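Local coordinates for uncharacterized protein Atu2452 (Agrobacterium tumefaciens, PDB 2R8B) that is of unknown function but is probably a serine hydrolase of the alpha/beta-hydrolase superfamily, related to dienelactone hydrolases, at residues D97-F107 against D119-M127. Numbering follows the deposited sequence.
Sequences DVSEHGAARFF and DLERATGKM. With SO4 (sulfate ion), chain C.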
loop_
_atom_site.group_PDB
_atom_site.type_symbol
_atom_site.label_atom_id
_atom_site.label_comp_id
_atom_site.label_asym_id
_atom_site.label_seq_id
_atom_site.Cartn_x
_atom_site.Cartn_y
_atom_site.Cartn_z
ATOM N N ASP A 97 -10.026 -9.523 -1.894
ATOM C CA ASP A 97 -11.364 -10.080 -1.974
ATOM C C ASP A 97 -11.808 -10.393 -3.381
ATOM O O ASP A 97 -12.966 -10.732 -3.597
ATOM C CB ASP A 97 -12.365 -9.130 -1.328
ATOM C CG ASP A 97 -12.326 -7.734 -1.924
ATOM O OD1 ASP A 97 -13.140 -6.891 -1.486
ATOM O OD2 ASP A 97 -11.483 -7.467 -2.813
ATOM N N VAL A 98 -10.902 -10.264 -4.342
ATOM C CA VAL A 98 -11.205 -10.651 -5.716
ATOM C C VAL A 98 -10.332 -11.859 -6.047
ATOM O O VAL A 98 -9.165 -11.904 -5.676
ATOM C CB VAL A 98 -10.939 -9.484 -6.708
ATOM C CG1 VAL A 98 -11.486 -9.820 -8.090
ATOM C CG2 VAL A 98 -11.534 -8.174 -6.190
ATOM N N SER A 99 -10.889 -12.849 -6.720
ATOM C CA SER A 99 -10.096 -13.999 -7.094
ATOM C C SER A 99 -10.066 -14.063 -8.627
ATOM O O SER A 99 -11.117 -14.060 -9.244
ATOM C CB SER A 99 -10.713 -15.237 -6.452
ATOM O OG SER A 99 -10.665 -16.362 -7.297
ATOM N N GLU A 100 -8.881 -14.077 -9.242
ATOM C CA GLU A 100 -8.765 -14.068 -10.709
ATOM C C GLU A 100 -8.483 -15.472 -11.269
ATOM O O GLU A 100 -7.317 -15.826 -11.483
ATOM C CB GLU A 100 -7.678 -13.096 -11.138
ATOM C CG GLU A 100 -7.931 -12.451 -12.489
ATOM C CD GLU A 100 -6.967 -11.299 -12.770
ATOM O OE1 GLU A 100 -7.345 -10.116 -12.597
ATOM O OE2 GLU A 100 -5.817 -11.581 -13.148
ATOM N N HIS A 101 -9.555 -16.230 -11.560
ATOM C CA HIS A 101 -9.551 -17.715 -11.492
ATOM C C HIS A 101 -8.345 -18.193 -10.656
ATOM O O HIS A 101 -7.274 -18.474 -11.195
ATOM C CB HIS A 101 -9.619 -18.467 -12.870
ATOM C CG HIS A 101 -9.762 -17.586 -14.088
ATOM N ND1 HIS A 101 -9.107 -16.369 -14.233
ATOM C CD2 HIS A 101 -10.435 -17.793 -15.252
ATOM C CE1 HIS A 101 -9.407 -15.844 -15.407
ATOM N NE2 HIS A 101 -10.205 -16.692 -16.049
ATOM N N GLY A 102 -8.499 -18.242 -9.340
ATOM C CA GLY A 102 -7.384 -18.627 -8.482
ATOM C C GLY A 102 -6.690 -17.470 -7.779
ATOM O O GLY A 102 -6.895 -17.269 -6.585
ATOM N N ALA A 103 -5.871 -16.711 -8.511
ATOM C CA ALA A 103 -5.052 -15.639 -7.900
ATOM C C ALA A 103 -5.858 -14.490 -7.226
ATOM O O ALA A 103 -6.686 -13.820 -7.852
ATOM C CB ALA A 103 -4.029 -15.104 -8.894
ATOM N N ALA A 104 -5.612 -14.279 -5.937
ATOM C CA ALA A 104 -6.323 -13.240 -5.207
ATOM C C ALA A 104 -5.740 -11.833 -5.454
ATOM O O ALA A 104 -4.509 -11.667 -5.564
ATOM C CB ALA A 104 -6.337 -13.567 -3.745
ATOM N N ARG A 105 -6.621 -10.834 -5.566
ATOM C CA ARG A 105 -6.212 -9.421 -5.710
ATOM C C ARG A 105 -7.184 -8.527 -4.998
ATOM O O ARG A 105 -8.224 -9.005 -4.530
ATOM C CB ARG A 105 -6.050 -8.969 -7.173
ATOM C CG ARG A 105 -6.914 -9.694 -8.201
ATOM C CD ARG A 105 -6.515 -9.423 -9.637
ATOM N NE ARG A 105 -6.663 -8.007 -9.927
ATOM C CZ ARG A 105 -5.658 -7.190 -10.259
ATOM N NH1 ARG A 105 -5.901 -5.893 -10.474
ATOM N NH2 ARG A 105 -4.413 -7.662 -10.399
ATOM N N PHE A 106 -6.837 -7.242 -4.919
ATOM C CA PHE A 106 -7.646 -6.276 -4.205
ATOM C C PHE A 106 -8.717 -5.503 -4.992
ATOM O O PHE A 106 -9.449 -4.703 -4.380
ATOM C CB PHE A 106 -6.754 -5.284 -3.486
ATOM C CG PHE A 106 -6.098 -5.851 -2.292
ATOM C CD1 PHE A 106 -4.779 -6.300 -2.357
ATOM C CD2 PHE A 106 -6.806 -5.988 -1.093
ATOM C CE1 PHE A 106 -4.146 -6.875 -1.230
ATOM C CE2 PHE A 106 -6.204 -6.552 0.027
ATOM C CZ PHE A 106 -4.861 -6.994 -0.047
ATOM N N PHE A 107 -8.802 -5.698 -6.316
ATOM C CA PHE A 107 -9.828 -5.043 -7.172
ATOM C C PHE A 107 -9.727 -5.582 -8.563
ATOM O O PHE A 107 -8.701 -6.119 -8.948
ATOM C CB PHE A 107 -9.710 -3.518 -7.210
ATOM C CG PHE A 107 -8.425 -3.025 -7.807
ATOM C CD1 PHE A 107 -7.262 -2.978 -7.041
ATOM C CD2 PHE A 107 -8.378 -2.614 -9.125
ATOM C CE1 PHE A 107 -6.067 -2.539 -7.557
ATOM C CE2 PHE A 107 -7.197 -2.188 -9.670
ATOM C CZ PHE A 107 -6.018 -2.147 -8.857
ATOM N N ASP A 119 -15.054 -1.006 -9.364
ATOM C CA ASP A 119 -14.545 -1.935 -8.359
ATOM C C ASP A 119 -13.422 -1.327 -7.553
ATOM O O ASP A 119 -13.360 -1.520 -6.364
ATOM C CB ASP A 119 -14.111 -3.264 -8.958
ATOM C CG ASP A 119 -14.078 -4.382 -7.923
ATOM O OD1 ASP A 119 -12.947 -4.817 -7.606
ATOM O OD2 ASP A 119 -15.169 -4.819 -7.448
ATOM N N LEU A 120 -12.550 -0.583 -8.206
ATOM C CA LEU A 120 -11.491 0.111 -7.499
ATOM C C LEU A 120 -12.017 1.094 -6.471
ATOM O O LEU A 120 -11.490 1.154 -5.359
ATOM C CB LEU A 120 -10.546 0.827 -8.466
ATOM C CG LEU A 120 -9.445 1.649 -7.798
ATOM C CD1 LEU A 120 -8.321 0.746 -7.348
ATOM C CD2 LEU A 120 -8.915 2.705 -8.740
ATOM N N GLU A 121 -13.040 1.858 -6.841
ATOM C CA GLU A 121 -13.662 2.782 -5.917
ATOM C C GLU A 121 -14.332 2.004 -4.774
ATOM O O GLU A 121 -14.190 2.364 -3.588
ATOM C CB GLU A 121 -14.613 3.708 -6.652
ATOM C CG GLU A 121 -15.921 4.066 -5.930
ATOM C CD GLU A 121 -16.632 5.251 -6.614
ATOM O OE1 GLU A 121 -15.971 6.314 -6.633
ATOM O OE2 GLU A 121 -17.798 5.150 -7.127
ATOM N N ARG A 122 -15.001 0.900 -5.118
ATOM C CA ARG A 122 -15.592 0.031 -4.082
ATOM C C ARG A 122 -14.558 -0.407 -3.044
ATOM O O ARG A 122 -14.841 -0.348 -1.842
ATOM C CB ARG A 122 -16.322 -1.196 -4.673
ATOM C CG ARG A 122 -16.949 -2.120 -3.610
ATOM C CD ARG A 122 -17.191 -3.552 -4.098
ATOM N NE ARG A 122 -15.997 -4.226 -4.652
ATOM C CZ ARG A 122 -14.882 -4.572 -3.970
ATOM N NH1 ARG A 122 -14.745 -4.302 -2.675
ATOM N NH2 ARG A 122 -13.880 -5.199 -4.592
ATOM N N ALA A 123 -13.378 -0.810 -3.526
ATOM C CA ALA A 123 -12.341 -1.457 -2.719
ATOM C C ALA A 123 -11.577 -0.439 -1.896
ATOM O O ALA A 123 -11.112 -0.707 -0.774
ATOM C CB ALA A 123 -11.385 -2.212 -3.605
ATOM N N THR A 124 -11.451 0.746 -2.477
ATOM C CA THR A 124 -10.805 1.866 -1.810
ATOM C C THR A 124 -11.639 2.256 -0.610
ATOM O O THR A 124 -11.097 2.401 0.483
ATOM C CB THR A 124 -10.573 3.012 -2.799
ATOM O OG1 THR A 124 -9.651 2.547 -3.785
ATOM C CG2 THR A 124 -10.000 4.239 -2.114
ATOM N N GLY A 125 -12.952 2.356 -0.805
ATOM C CA GLY A 125 -13.886 2.603 0.274
ATOM C C GLY A 125 -13.900 1.527 1.330
ATOM O O GLY A 125 -14.067 1.843 2.499
ATOM N N LYS A 126 -13.709 0.264 0.937
ATOM C CA LYS A 126 -13.652 -0.860 1.895
ATOM C C LYS A 126 -12.371 -0.803 2.728
ATOM O O LYS A 126 -12.442 -0.767 3.950
ATOM C CB LYS A 126 -13.776 -2.199 1.167
ATOM C CG LYS A 126 -13.999 -3.424 2.037
ATOM C CD LYS A 126 -14.485 -4.634 1.218
ATOM C CE LYS A 126 -14.006 -5.963 1.843
ATOM N NZ LYS A 126 -14.781 -7.177 1.419
HETATM N N MSE A 127 -11.207 -0.764 2.068
HETATM C CA MSE A 127 -9.917 -0.535 2.732
HETATM C C MSE A 127 -9.881 0.606 3.737
HETATM O O MSE A 127 -9.477 0.408 4.897
HETATM C CB MSE A 127 -8.856 -0.214 1.723
HETATM C CG MSE A 127 -8.000 -1.333 1.423
HETATM SE SE MSE A 127 -7.015 -2.064 2.915
HETATM C CE MSE A 127 -7.113 -3.872 2.156
HETATM S S SO4 C . -2.880 -4.293 -10.777
HETATM O O1 SO4 C . -3.097 -3.361 -9.677
HETATM O O2 SO4 C . -2.763 -5.635 -10.218
HETATM O O3 SO4 C . -4.071 -4.276 -11.623
HETATM O O4 SO4 C . -1.653 -3.999 -11.549
#
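Phe-106, Phe-107 and Asp-97 meet one side of helix 117-138, a worked example of how an alpha/beta-hydrolase fold packs the two ends of a beta-hairpin, Asp-97 before it and the two phenylalanines after it, on a helix flanking its central sheet. The hairpin, strands 98-100 and 103-105, starts at a classic beta bulge, where Asp-97 and Val-98 both face Arg-105.

Apolar contacts fill the centre. Leu-120 CD1 makes a CH-pi contact with the Phe-107 ring, 3.6 Å from its centroid and only 5° off the ring normal. Arg-105 NH1 lies over the opposite face, offset toward the rim, so the ring sits between a methyl and a guanidinium. Phe-106 reaches the helix farther along, its CE2 3.5 Å from the selenomethionine methyl CE of Met-127; both side chains also touch Ile-154 and Leu-68. The Phe-106 ring also touches the presumed nucleophile elbow, which carries Ser-149.

Charged groups close the outer side. Asp-97 OD1 accepts two weak salt-bridge hydrogen bonds, from Arg-122 NH1 at 3.3 Å and from Lys-126 NZ, whose ammonium also makes a cation-pi contact with Tyr-51. The Arg-122 chain, bent at chi3 (55°), curls back so that NE meets Asp-119 OD2 at 3.0 Å, in the guanidinium plane but from above the carboxylate. Asp-119 OD1 in turn accepts the backbone N-H of Arg-108, tying helix to loop.

Arg-105, at the end of its strand, is held by the loop that follows: NE bonds to Phe-107 O at 2.9 Å. Its far end, with Asn-150 and Asn-153, binds a sulfate, probably from the crystallisation liquor; Arg-105 NH1 reaches sulfate O3 at 2.7 Å, the N-H...O angle 163°.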